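Side-chain contacts in cyclic di-GMP-binding protein XC_3703 (PDB 5B7W), which binds the second messenger cyclic di-GMP, regulates virulence and biofilm formation, and, without cyclic di-GMP, promotes binding of a LysR-type transcriptional regulator to its target genes: residues Q49-D54 with K58-I63; R24-R29 with V35-E40; L117-Q122 with L128-K133; P2-I7 with Q139-V144. One frame throughout, in Å; residues are numbered along the deposited sequence.

Contact 1: Q49-D54 with K58-I63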
loop_
_atom_site.group_PDB
_atom_site.type_symbol
_atom_site.label_atom_id
_atom_site.label_comp_id
_atom_site.label_asym_id
_atom_site.label_seq_id
_atom_site.Cartn_x
_atom_site.Cartn_y
_atom_site.Cartn_z
ATOM N N GLN A 49 -2.383 -0.615 -15.718
ATOM C CA GLN A 49 -2.619 -1.900 -16.358
ATOM C C GLN A 49 -3.389 -1.679 -17.651
ATOM O O GLN A 49 -4.320 -0.872 -17.699
ATOM C CB GLN A 49 -3.403 -2.841 -15.439
ATOM C CG GLN A 49 -2.928 -2.855 -13.996
ATOM C CD GLN A 49 -3.618 -3.925 -13.169
ATOM O OE1 GLN A 49 -2.988 -4.885 -12.724
ATOM N NE2 GLN A 49 -4.920 -3.768 -12.964
ATOM N N SER A 50 -2.992 -2.395 -18.702
ATOM C CA SER A 50 -3.636 -2.268 -20.002
ATOM C C SER A 50 -3.651 -3.621 -20.690
ATOM O O SER A 50 -2.630 -4.313 -20.733
ATOM C CB SER A 50 -2.921 -1.232 -20.879
ATOM O OG SER A 50 -1.569 -1.593 -21.095
ATOM N N ALA A 51 -4.810 -3.998 -21.227
ATOM C CA ALA A 51 -4.982 -5.257 -21.907
ATOM C C ALA A 51 -6.113 -5.109 -22.915
ATOM O O ALA A 51 -6.848 -4.104 -22.874
ATOM C CB ALA A 51 -5.284 -6.398 -20.925
ATOM N N PRO A 52 -6.270 -6.049 -23.838
ATOM C CA PRO A 52 -7.391 -5.956 -24.787
ATOM C C PRO A 52 -8.764 -6.006 -24.136
ATOM O O PRO A 52 -9.693 -5.362 -24.641
ATOM C CB PRO A 52 -7.167 -7.158 -25.713
ATOM C CG PRO A 52 -5.700 -7.381 -25.677
ATOM C CD PRO A 52 -5.270 -7.047 -24.274
ATOM N N SER A 53 -8.933 -6.742 -23.038
ATOM C CA SER A 53 -10.255 -6.961 -22.468
ATOM C C SER A 53 -10.248 -6.720 -20.965
ATOM O O SER A 53 -9.199 -6.700 -20.316
ATOM C CB SER A 53 -10.762 -8.380 -22.760
ATOM O OG SER A 53 -9.970 -9.353 -22.103
ATOM N N ASP A 54 -11.457 -6.544 -20.423
ATOM C CA ASP A 54 -11.623 -6.357 -18.985
ATOM C C ASP A 54 -11.151 -7.581 -18.211
ATOM O O ASP A 54 -10.566 -7.455 -17.129
ATOM C CB ASP A 54 -13.090 -6.055 -18.670
ATOM C CG ASP A 54 -13.285 -5.447 -17.293
ATOM O OD1 ASP A 54 -12.991 -6.129 -16.287
ATOM O OD2 ASP A 54 -13.755 -4.293 -17.214
ATOM N N LYS A 58 -8.164 -8.143 -15.259
ATOM C CA LYS A 58 -8.447 -8.836 -14.006
ATOM C C LYS A 58 -7.419 -9.928 -13.738
ATOM O O LYS A 58 -6.995 -10.123 -12.594
ATOM C CB LYS A 58 -9.858 -9.428 -14.034
ATOM C CG LYS A 58 -10.338 -9.937 -12.685
ATOM C CD LYS A 58 -11.212 -11.175 -12.828
ATOM C CE LYS A 58 -12.610 -10.828 -13.309
ATOM N NZ LYS A 58 -13.499 -12.023 -13.297
ATOM N N GLN A 59 -7.009 -10.652 -14.783
ATOM C CA GLN A 59 -5.920 -11.613 -14.634
ATOM C C GLN A 59 -4.633 -10.916 -14.212
ATOM O O GLN A 59 -3.924 -11.385 -13.315
ATOM C CB GLN A 59 -5.704 -12.375 -15.941
ATOM C CG GLN A 59 -6.824 -13.313 -16.328
ATOM C CD GLN A 59 -6.525 -14.044 -17.619
ATOM O OE1 GLN A 59 -6.284 -13.424 -18.655
ATOM N NE2 GLN A 59 -6.528 -15.370 -17.561
ATOM N N MET A 60 -4.314 -9.791 -14.859
ATOM C CA MET A 60 -3.096 -9.063 -14.519
ATOM C C MET A 60 -3.124 -8.560 -13.082
ATOM O O MET A 60 -2.072 -8.461 -12.441
ATOM C CB MET A 60 -2.891 -7.894 -15.481
ATOM C CG MET A 60 -2.606 -8.303 -16.917
ATOM S SD MET A 60 -1.932 -6.931 -17.866
ATOM C CE MET A 60 -3.389 -5.909 -17.993
ATOM N N THR A 61 -4.310 -8.233 -12.563
ATOM C CA THR A 61 -4.423 -7.845 -11.161
ATOM C C THR A 61 -3.951 -8.965 -10.242
ATOM O O THR A 61 -3.243 -8.717 -9.258
ATOM C CB THR A 61 -5.866 -7.454 -10.839
ATOM O OG1 THR A 61 -6.217 -6.273 -11.571
ATOM C CG2 THR A 61 -6.036 -7.195 -9.348
ATOM N N ASP A 62 -4.329 -10.209 -10.552
ATOM C CA ASP A 62 -3.864 -11.343 -9.763
ATOM C C ASP A 62 -2.353 -11.502 -9.865
ATOM O O ASP A 62 -1.688 -11.844 -8.880
ATOM C CB ASP A 62 -4.570 -12.621 -10.214
ATOM C CG ASP A 62 -6.080 -12.521 -10.114
ATOM O OD1 ASP A 62 -6.569 -11.746 -9.267
ATOM O OD2 ASP A 62 -6.777 -13.216 -10.883
ATOM N N ILE A 63 -1.793 -11.259 -11.052
ATOM C CA ILE A 63 -0.343 -11.304 -11.213
ATOM C C ILE A 63 0.313 -10.178 -10.427
ATOM O O ILE A 63 1.316 -10.384 -9.732
ATOM C CB ILE A 63 0.034 -11.237 -12.704
ATOM C CG1 ILE A 63 -0.531 -12.442 -13.458
ATOM C CG2 ILE A 63 1.547 -11.154 -12.871
ATOM C CD1 ILE A 63 -0.337 -12.363 -14.955
#
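Gln49 reaches from its strand to helix 58-63, and its NE2 donates a hydrogen bond to Thr61 OG1 at 3.1 Å. The bond is nearly straight, with an angle of 165° at the hydrogen, and OG1 lies close to the plane of the amide. The two side chains cross at about a right angle. Gln49 is extended beyond CG, which carries the amide over to the helix. On the other branch, Gln49 OE1 comes within 3.6 Å of Thr61 N, but it is buried without a hydrogen-bonding partner in the model. Met60 bends at its last torsion (chi3 -71°). Its CE packs on Ala51 CB at 3.5 Å and also lies against the carbonyl oxygen of Ser50, 3.3 Å from Ser50 O. Gln49 CB lies 4.0 Å from Met60 CE.

In the second shell, Thr61 OG1 also hydrogen-bonds Val57 O, one turn earlier, so the hydroxyl has two partners. Where the strand runs into the helix, Ser53 is at the N-cap. Its side chain caps a backbone N just past the segment, and OG also hydrogen-bonds Gln56 OE1. Lys58 N then donates to Asp54 O at 3.1 Å, a regular helical bond. Phe32 and Leu26 touch Met60 from outside the two segments. Helix 54-70 packs back on strand 46-51, which precedes it, at 139° between the short segments, as in the RRM-like fold of domain II.

Contact 2: R24-R29 with V35-E40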
loop_
_atom_site.group_PDB
_atom_site.type_symbol
_atom_site.label_atom_id
_atom_site.label_comp_id
_atom_site.label_asym_id
_atom_site.label_seq_id
_atom_site.Cartn_x
_atom_site.Cartn_y
_atom_site.Cartn_z
ATOM N N ARG A 24 7.635 -9.448 -16.854
ATOM C CA ARG A 24 8.321 -10.677 -17.240
ATOM C C ARG A 24 7.388 -11.876 -17.153
ATOM O O ARG A 24 7.457 -12.790 -17.985
ATOM C CB ARG A 24 9.550 -10.891 -16.356
ATOM C CG ARG A 24 10.802 -10.176 -16.836
ATOM C CD ARG A 24 11.693 -11.111 -17.637
ATOM N NE ARG A 24 12.262 -12.167 -16.802
ATOM C CZ ARG A 24 13.424 -12.070 -16.164
ATOM N NH1 ARG A 24 14.149 -10.964 -16.265
ATOM N NH2 ARG A 24 13.864 -13.079 -15.426
ATOM N N GLU A 25 6.498 -11.886 -16.158
ATOM C CA GLU A 25 5.597 -13.021 -15.985
ATOM C C GLU A 25 4.563 -13.081 -17.102
ATOM O O GLU A 25 4.162 -14.172 -17.524
ATOM C CB GLU A 25 4.919 -12.941 -14.617
ATOM C CG GLU A 25 4.364 -14.260 -14.119
ATOM C CD GLU A 25 4.228 -14.295 -12.610
ATOM O OE1 GLU A 25 3.104 -14.088 -12.107
ATOM O OE2 GLU A 25 5.248 -14.523 -11.926
ATOM N N LEU A 26 4.121 -11.920 -17.596
ATOM C CA LEU A 26 3.185 -11.902 -18.716
ATOM C C LEU A 26 3.806 -12.484 -19.975
ATOM O O LEU A 26 3.112 -13.129 -20.770
ATOM C CB LEU A 26 2.709 -10.475 -18.985
ATOM C CG LEU A 26 1.535 -9.956 -18.161
ATOM C CD1 LEU A 26 1.155 -8.571 -18.648
ATOM C CD2 LEU A 26 0.359 -10.911 -18.259
ATOM N N ASP A 27 5.108 -12.267 -20.176
ATOM C CA ASP A 27 5.794 -12.770 -21.359
ATOM C C ASP A 27 5.918 -14.287 -21.371
ATOM O O ASP A 27 6.237 -14.855 -22.420
ATOM C CB ASP A 27 7.183 -12.137 -21.463
ATOM C CG ASP A 27 7.141 -10.621 -21.408
ATOM O OD1 ASP A 27 6.129 -10.034 -21.845
ATOM O OD2 ASP A 27 8.123 -10.014 -20.930
ATOM N N THR A 28 5.676 -14.952 -20.242
ATOM C CA THR A 28 5.758 -16.402 -20.155
ATOM C C THR A 28 4.391 -17.071 -20.095
ATOM O O THR A 28 4.323 -18.304 -20.071
ATOM C CB THR A 28 6.579 -16.817 -18.930
ATOM O OG1 THR A 28 5.868 -16.471 -17.735
ATOM C CG2 THR A 28 7.930 -16.119 -18.929
ATOM N N ARG A 29 3.310 -16.299 -20.065
ATOM C CA ARG A 29 1.967 -16.855 -19.966
ATOM C C ARG A 29 1.398 -17.095 -21.358
ATOM O O ARG A 29 1.502 -16.234 -22.239
ATOM C CB ARG A 29 1.058 -15.928 -19.162
ATOM C CG ARG A 29 1.139 -16.161 -17.663
ATOM C CD ARG A 29 -0.105 -16.867 -17.156
ATOM N NE ARG A 29 -1.147 -15.918 -16.781
ATOM C CZ ARG A 29 -2.448 -16.189 -16.791
ATOM N NH1 ARG A 29 -2.877 -17.386 -17.169
ATOM N NH2 ARG A 29 -3.323 -15.260 -16.430
ATOM N N VAL A 35 -0.134 -10.922 -27.182
ATOM C CA VAL A 35 -1.191 -10.041 -26.702
ATOM C C VAL A 35 -0.556 -8.770 -26.159
ATOM O O VAL A 35 0.371 -8.826 -25.342
ATOM C CB VAL A 35 -2.042 -10.740 -25.628
ATOM C CG1 VAL A 35 -2.826 -9.719 -24.819
ATOM C CG2 VAL A 35 -2.982 -11.750 -26.268
ATOM N N GLU A 36 -1.051 -7.624 -26.616
ATOM C CA GLU A 36 -0.520 -6.331 -26.192
ATOM C C GLU A 36 -1.041 -6.030 -24.793
ATOM O O GLU A 36 -2.163 -5.550 -24.620
ATOM C CB GLU A 36 -0.907 -5.244 -27.188
ATOM C CG GLU A 36 -0.554 -5.594 -28.625
ATOM C CD GLU A 36 -0.275 -4.372 -29.476
ATOM O OE1 GLU A 36 -0.319 -3.247 -28.937
ATOM O OE2 GLU A 36 -0.011 -4.538 -30.686
ATOM N N ALA A 37 -0.222 -6.325 -23.786
ATOM C CA ALA A 37 -0.565 -6.066 -22.397
ATOM C C ALA A 37 0.709 -5.715 -21.645
ATOM O O ALA A 37 1.792 -6.208 -21.972
ATOM C CB ALA A 37 -1.260 -7.270 -21.749
ATOM N N LYS A 38 0.573 -4.864 -20.630
ATOM C CA LYS A 38 1.750 -4.355 -19.940
ATOM C C LYS A 38 1.354 -3.721 -18.615
ATOM O O LYS A 38 0.228 -3.242 -18.449
ATOM C CB LYS A 38 2.491 -3.329 -20.807
ATOM C CG LYS A 38 1.585 -2.236 -21.355
ATOM C CD LYS A 38 2.318 -1.312 -22.315
ATOM C CE LYS A 38 2.840 -0.076 -21.603
ATOM N NZ LYS A 38 3.321 0.955 -22.563
ATOM N N PHE A 39 2.296 -3.735 -17.675
ATOM C CA PHE A 39 2.242 -2.922 -16.468
ATOM C C PHE A 39 3.232 -1.777 -16.619
ATOM O O PHE A 39 4.377 -1.996 -17.028
ATOM C CB PHE A 39 2.600 -3.728 -15.216
ATOM C CG PHE A 39 1.780 -4.969 -15.016
ATOM C CD1 PHE A 39 2.159 -6.166 -15.600
ATOM C CD2 PHE A 39 0.656 -4.951 -14.208
ATOM C CE1 PHE A 39 1.421 -7.315 -15.402
ATOM C CE2 PHE A 39 -0.086 -6.098 -14.005
ATOM C CZ PHE A 39 0.298 -7.281 -14.603
ATOM N N GLU A 40 2.803 -0.564 -16.280
ATOM C CA GLU A 40 3.679 0.601 -16.316
ATOM C C GLU A 40 3.646 1.286 -14.960
ATOM O O GLU A 40 2.586 1.745 -14.521
ATOM C CB GLU A 40 3.269 1.583 -17.415
ATOM C CG GLU A 40 4.202 2.779 -17.528
ATOM C CD GLU A 40 3.484 4.052 -17.926
ATOM O OE1 GLU A 40 2.236 4.039 -17.985
ATOM O OE2 GLU A 40 4.168 5.066 -18.171
#
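Leu26 touches both Ala37 and Phe39, and it is the side chain through which helix 12-26 makes this contact. Just before it, Glu25 turns elsewhere and forms a salt bridge with Arg67 of helix 54-70. Leu26 itself points toward segment 35-40. Its CG is anti to the carbonyl carbon (chi1 -85°), and CD1 continues the chain outward (chi2 -176°), which puts CD1 at the front of the side chain. Leu26 CD1 lies 3.5 Å from Phe39 CE1 and 4.0 Å from Phe39 CD1. Leu26 CG follows at 3.8 Å from Phe39 CE1. The methyl meets the ring obliquely, and the two side chains cross at about a right angle. The same CD1 is 4.1 Å from Ala37 CB and also 4.1 Å from Ala37 O, so it sits beside the backbone as well as the ring.

A type I turn runs from Leu26 to Arg29, closed by a bond from Arg29 N to Leu26 O. Thr28 OG1 donates to Glu25 O at 2.9 Å, and Thr28 N donates to the same oxygen at 3.2 Å. Both reach Glu25 O from the same face of the carbonyl plane.

The neighbours place the contact in a core. Met60 and Phe32 both touch Leu26, and Met60 also packs on Phe39. Asn23 OD1 accepts a hydrogen bond from Phe39 N, a further link between helix and strand. The arrangement is helix-on-sheet packing at strand 38-42, an outermost strand of the four-stranded antiparallel sheet in the RRM-like domain II.

Contact 3: L117-Q122 with L128-K133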
loop_
_atom_site.group_PDB
_atom_site.type_symbol
_atom_site.label_atom_id
_atom_site.label_comp_id
_atom_site.label_asym_id
_atom_site.label_seq_id
_atom_site.Cartn_x
_atom_site.Cartn_y
_atom_site.Cartn_z
ATOM N N LEU A 117 -5.985 4.608 25.488
ATOM C CA LEU A 117 -4.612 4.217 25.662
ATOM C C LEU A 117 -3.803 5.323 26.217
ATOM O O LEU A 117 -4.119 6.472 26.000
ATOM C CB LEU A 117 -4.084 3.923 24.297
ATOM C CG LEU A 117 -2.995 2.892 24.173
ATOM C CD1 LEU A 117 -2.156 2.770 25.436
ATOM C CD2 LEU A 117 -3.658 1.604 23.773
ATOM N N LYS A 118 -2.744 4.972 26.911
ATOM C CA LYS A 118 -1.876 5.931 27.526
ATOM C C LYS A 118 -0.865 6.544 26.543
ATOM O O LYS A 118 0.310 6.624 26.807
ATOM C CB LYS A 118 -1.159 5.255 28.670
ATOM C CG LYS A 118 -2.049 4.765 29.794
ATOM C CD LYS A 118 -1.229 4.439 31.038
ATOM C CE LYS A 118 -1.886 3.454 31.991
ATOM N NZ LYS A 118 -0.881 2.556 32.598
ATOM N N VAL A 119 -1.347 6.961 25.395
ATOM C CA VAL A 119 -0.452 7.531 24.400
ATOM C C VAL A 119 -1.010 8.865 23.930
ATOM O O VAL A 119 -2.208 9.140 24.027
ATOM C CB VAL A 119 -0.229 6.589 23.197
ATOM C CG1 VAL A 119 0.445 5.300 23.645
ATOM C CG2 VAL A 119 -1.545 6.297 22.495
ATOM N N GLU A 120 -0.110 9.703 23.426
ATOM C CA GLU A 120 -0.465 10.961 22.787
ATOM C C GLU A 120 0.025 10.915 21.348
ATOM O O GLU A 120 1.215 10.691 21.100
ATOM C CB GLU A 120 0.141 12.155 23.530
ATOM C CG GLU A 120 -0.464 13.494 23.142
ATOM C CD GLU A 120 -0.050 14.615 24.075
ATOM O OE1 GLU A 120 -0.566 15.743 23.917
ATOM O OE2 GLU A 120 0.791 14.372 24.966
ATOM N N ALA A 121 -0.892 11.108 20.407
ATOM C CA ALA A 121 -0.592 11.013 18.986
ATOM C C ALA A 121 -0.573 12.400 18.363
ATOM O O ALA A 121 -1.404 13.251 18.690
ATOM C CB ALA A 121 -1.616 10.130 18.268
ATOM N N GLN A 122 0.381 12.621 17.462
ATOM C CA GLN A 122 0.518 13.899 16.779
ATOM C C GLN A 122 0.878 13.646 15.326
ATOM O O GLN A 122 1.780 12.854 15.038
ATOM C CB GLN A 122 1.587 14.775 17.441
ATOM C CG GLN A 122 1.895 16.053 16.682
ATOM C CD GLN A 122 2.281 17.196 17.599
ATOM O OE1 GLN A 122 3.114 17.036 18.490
ATOM N NE2 GLN A 122 1.679 18.359 17.381
ATOM N N LEU A 128 2.506 9.637 11.661
ATOM C CA LEU A 128 1.882 9.842 12.964
ATOM C C LEU A 128 2.887 9.457 14.040
ATOM O O LEU A 128 3.252 8.281 14.161
ATOM C CB LEU A 128 0.599 9.023 13.096
ATOM C CG LEU A 128 -0.184 9.229 14.395
ATOM C CD1 LEU A 128 -0.803 10.619 14.438
ATOM C CD2 LEU A 128 -1.247 8.153 14.576
ATOM N N ARG A 129 3.337 10.437 14.819
ATOM C CA ARG A 129 4.227 10.166 15.940
ATOM C C ARG A 129 3.404 9.922 17.197
ATOM O O ARG A 129 2.533 10.727 17.546
ATOM C CB ARG A 129 5.211 11.312 16.172
ATOM C CG ARG A 129 6.230 10.993 17.260
ATOM C CD ARG A 129 7.310 12.051 17.370
ATOM N NE ARG A 129 8.132 12.125 16.164
ATOM C CZ ARG A 129 9.038 11.218 15.809
ATOM N NH1 ARG A 129 9.731 11.384 14.691
ATOM N NH2 ARG A 129 9.256 10.147 16.563
ATOM N N VAL A 130 3.686 8.813 17.869
ATOM C CA VAL A 130 2.975 8.404 19.074
ATOM C C VAL A 130 3.934 8.512 20.250
ATOM O O VAL A 130 5.048 7.979 20.200
ATOM C CB VAL A 130 2.423 6.975 18.936
ATOM C CG1 VAL A 130 1.741 6.541 20.219
ATOM C CG2 VAL A 130 1.464 6.892 17.756
ATOM N N THR A 131 3.505 9.206 21.301
ATOM C CA THR A 131 4.309 9.394 22.501
ATOM C C THR A 131 3.572 8.836 23.709
ATOM O O THR A 131 2.352 8.984 23.831
ATOM C CB THR A 131 4.637 10.875 22.733
ATOM O OG1 THR A 131 3.452 11.576 23.129
ATOM C CG2 THR A 131 5.195 11.506 21.466
ATOM N N GLY A 132 4.325 8.188 24.599
ATOM C CA GLY A 132 3.778 7.670 25.838
ATOM C C GLY A 132 4.814 7.774 26.936
ATOM O O GLY A 132 6.001 7.988 26.677
ATOM N N LYS A 133 4.350 7.618 28.181
ATOM C CA LYS A 133 5.268 7.763 29.308
ATOM C C LYS A 133 6.222 6.579 29.420
ATOM O O LYS A 133 7.353 6.746 29.890
ATOM C CB LYS A 133 4.496 7.977 30.620
ATOM C CG LYS A 133 3.289 7.073 30.894
ATOM C CD LYS A 133 3.694 5.721 31.464
ATOM C CE LYS A 133 2.496 4.953 32.003
ATOM N NZ LYS A 133 2.792 3.496 32.097
#
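The carbonyl plane of Glu120 has a donor from Thr131 on each of its faces. Thr131 N donates to Glu120 O at 2.7 Å, tilted 22° from the plane. Thr131 OG1 donates to it at 3.1 Å from the opposite face, tilted 26°. The hydroxyl sits between the backbone N and the carbonyl carbon (chi1 71°), which sets it beside that oxygen. In return, Glu120 N makes a short 2.6 Å bond to Thr131 O. Gln122 and Arg129 form the next hydrogen-bonded pair, joined by two backbone bonds. The flat guanidinium of Arg129 leads away to other strands. Its NH1 hydrogen-bonds Asn158 and forms a salt bridge with Asp5.

These strands are the antiparallel hairpin 119-124/127-132 in the sheet of the RRM-like domain I. Val119, Ala121 and Val130 occupy the helix-covered face. There Val130 CG1 fits against Val119 CB at 3.6 Å. Leu128 CD1 reaches Ala121 CB at 3.9 Å. Val109 and Leu112 of helix 102-114 touch Ala121, and Ala141 of helix 135-146 meets Val119.

At the end of the pair, Lys133 probably binds cyclic di-GMP, as in relatives. The amine of Lys118 lies close to it, which is consistent with a positively charged patch. Asp137 touches Lys118 and makes a long, weak ion pair with Lys133. Lys118 NZ is 3.8 Å from Lys133 NZ, and Lys118 CD is 3.9 Å from Lys133 CE.

Contact 4: P2-I7 with Q139-V144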
loop_
_atom_site.group_PDB
_atom_site.type_symbol
_atom_site.label_atom_id
_atom_site.label_comp_id
_atom_site.label_asym_id
_atom_site.label_seq_id
_atom_site.Cartn_x
_atom_site.Cartn_y
_atom_site.Cartn_z
ATOM N N PRO A 2 9.336 8.413 25.515
ATOM C CA PRO A 2 9.688 7.687 24.290
ATOM C C PRO A 2 8.622 7.852 23.218
ATOM O O PRO A 2 7.447 8.091 23.506
ATOM C CB PRO A 2 9.787 6.227 24.752
ATOM C CG PRO A 2 9.926 6.293 26.242
ATOM C CD PRO A 2 9.177 7.513 26.669
ATOM N N SER A 3 9.048 7.714 21.964
ATOM C CA SER A 3 8.139 7.911 20.845
ATOM C C SER A 3 8.562 7.041 19.670
ATOM O O SER A 3 9.696 6.560 19.597
ATOM C CB SER A 3 8.087 9.383 20.417
ATOM O OG SER A 3 9.316 9.791 19.845
ATOM N N PHE A 4 7.621 6.849 18.749
ATOM C CA PHE A 4 7.875 6.162 17.492
ATOM C C PHE A 4 6.975 6.779 16.432
ATOM O O PHE A 4 6.086 7.580 16.733
ATOM C CB PHE A 4 7.636 4.653 17.611
ATOM C CG PHE A 4 6.195 4.281 17.814
ATOM C CD1 PHE A 4 5.642 4.268 19.083
ATOM C CD2 PHE A 4 5.394 3.941 16.737
ATOM C CE1 PHE A 4 4.317 3.929 19.274
ATOM C CE2 PHE A 4 4.068 3.600 16.921
ATOM C CZ PHE A 4 3.528 3.596 18.191
ATOM N N ASP A 5 7.207 6.393 15.183
ATOM C CA ASP A 5 6.437 6.895 14.054
ATOM C C ASP A 5 5.592 5.778 13.460
ATOM O O ASP A 5 6.094 4.676 13.215
ATOM C CB ASP A 5 7.353 7.483 12.979
ATOM C CG ASP A 5 7.696 8.935 13.237
ATOM O OD1 ASP A 5 7.026 9.563 14.082
ATOM O OD2 ASP A 5 8.632 9.448 12.590
ATOM N N VAL A 6 4.315 6.064 13.241
ATOM C CA VAL A 6 3.448 5.204 12.446
ATOM C C VAL A 6 3.551 5.669 11.001
ATOM O O VAL A 6 3.205 6.813 10.683
ATOM C CB VAL A 6 1.996 5.251 12.943
ATOM C CG1 VAL A 6 1.137 4.264 12.163
ATOM C CG2 VAL A 6 1.935 4.962 14.433
ATOM N N ILE A 7 4.043 4.795 10.128
ATOM C CA ILE A 7 4.263 5.148 8.734
ATOM C C ILE A 7 3.496 4.179 7.847
ATOM O O ILE A 7 3.047 3.112 8.278
ATOM C CB ILE A 7 5.759 5.149 8.356
ATOM C CG1 ILE A 7 6.339 3.737 8.465
ATOM C CG2 ILE A 7 6.532 6.120 9.232
ATOM C CD1 ILE A 7 7.802 3.649 8.090
ATOM N N GLN A 139 4.034 -0.226 22.713
ATOM C CA GLN A 139 3.683 -1.532 22.164
ATOM C C GLN A 139 2.185 -1.780 22.262
ATOM O O GLN A 139 1.580 -2.335 21.338
ATOM C CB GLN A 139 4.458 -2.636 22.883
ATOM C CG GLN A 139 4.025 -4.050 22.509
ATOM C CD GLN A 139 4.572 -4.498 21.166
ATOM O OE1 GLN A 139 4.095 -4.071 20.114
ATOM N NE2 GLN A 139 5.575 -5.368 21.195
ATOM N N ASP A 140 1.569 -1.373 23.377
ATOM C CA ASP A 140 0.117 -1.449 23.487
ATOM C C ASP A 140 -0.555 -0.687 22.354
ATOM O O ASP A 140 -1.576 -1.131 21.815
ATOM C CB ASP A 140 -0.341 -0.912 24.843
ATOM C CG ASP A 140 -0.268 -1.958 25.939
ATOM O OD1 ASP A 140 0.514 -2.921 25.794
ATOM O OD2 ASP A 140 -0.996 -1.817 26.944
ATOM N N ALA A 141 0.007 0.460 21.970
ATOM C CA ALA A 141 -0.488 1.160 20.791
ATOM C C ALA A 141 -0.116 0.414 19.516
ATOM O O ALA A 141 -0.943 0.276 18.608
ATOM C CB ALA A 141 0.052 2.589 20.761
ATOM N N ILE A 142 1.121 -0.086 19.438
ATOM C CA ILE A 142 1.561 -0.818 18.253
ATOM C C ILE A 142 0.744 -2.092 18.077
ATOM O O ILE A 142 0.263 -2.396 16.979
ATOM C CB ILE A 142 3.068 -1.123 18.340
ATOM C CG1 ILE A 142 3.883 0.162 18.182
ATOM C CG2 ILE A 142 3.471 -2.138 17.284
ATOM C CD1 ILE A 142 5.380 -0.058 18.200
ATOM N N ALA A 143 0.573 -2.857 19.159
ATOM C CA ALA A 143 -0.202 -4.091 19.072
ATOM C C ALA A 143 -1.650 -3.809 18.692
ATOM O O ALA A 143 -2.278 -4.600 17.978
ATOM C CB ALA A 143 -0.131 -4.855 20.394
ATOM N N VAL A 144 -2.197 -2.684 19.157
ATOM C CA VAL A 144 -3.558 -2.312 18.779
ATOM C C VAL A 144 -3.610 -1.902 17.311
ATOM O O VAL A 144 -4.502 -2.323 16.564
ATOM C CB VAL A 144 -4.084 -1.193 19.697
ATOM C CG1 VAL A 144 -5.231 -0.448 19.030
ATOM C CG2 VAL A 144 -4.539 -1.771 21.028
#
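Ala141 and Ile142 of helix 135-146 meet the ring of Phe4 on strand 3-7. This joins helix to sheet in the RRM-like domain I. The domain is built from the first strand and the C-terminal part of the chain, so the contact closes a long loop that holds all of domain II. Strand 3-7 lies inside the sheet, between strands 127-132 and 155-160.

Going along the helix, Ala141 comes first. Its CB points toward the strand and stands at the edge of the Phe4 ring, near the ring plane, 4.4 Å from Phe4 CZ. One residue on, Ile142 does the main work. It comes over one face of the ring rather than at the edge. Its CG1 is 3.9 Å from the ring centroid and 30° off the ring normal, a CH-pi contact. The two side chains slide past each other in opposite directions.

Phe4 reaches the helix through a first torsion that places CG between the backbone N and the carbonyl carbon (chi1 68°). Leu138 of the same helix and Val130 of the adjoining strand also touch Phe4, and its ring meets that of Phe159, the two planes at about 20°. Arg135, which probably binds cyclic di-GMP as in relatives, has its side chain about 4 Å from that of Ile142 (nearest atoms). The contact is purely apolar. Ile142 CG1 lies 3.5 Å from Phe4 CZ, while Ile142 CD1 is 4.0 Å above the ring plane, over its centre.

The four contacts form two pairs, one in each RRM-like domain. Contacts 1 and 2 share domain II, with centres about 9 Å apart. They meet where Met60 CB lies 3.4 Å from Phe39 CZ, and their strands are neighbours in one sheet. Contacts 3 and 4 share domain I, with centres about 8 Å apart. Val130 N is 2.9 Å from Phe4 O there, a probable hydrogen bond between adjacent strands. Across the domains, centres are about 37 to 46 Å apart and nothing touches. Contact 4 encloses the other three along the chain. The probable cyclic di-GMP residue Lys133 belongs to contact 3, while contacts 1 and 2 lie away from that site.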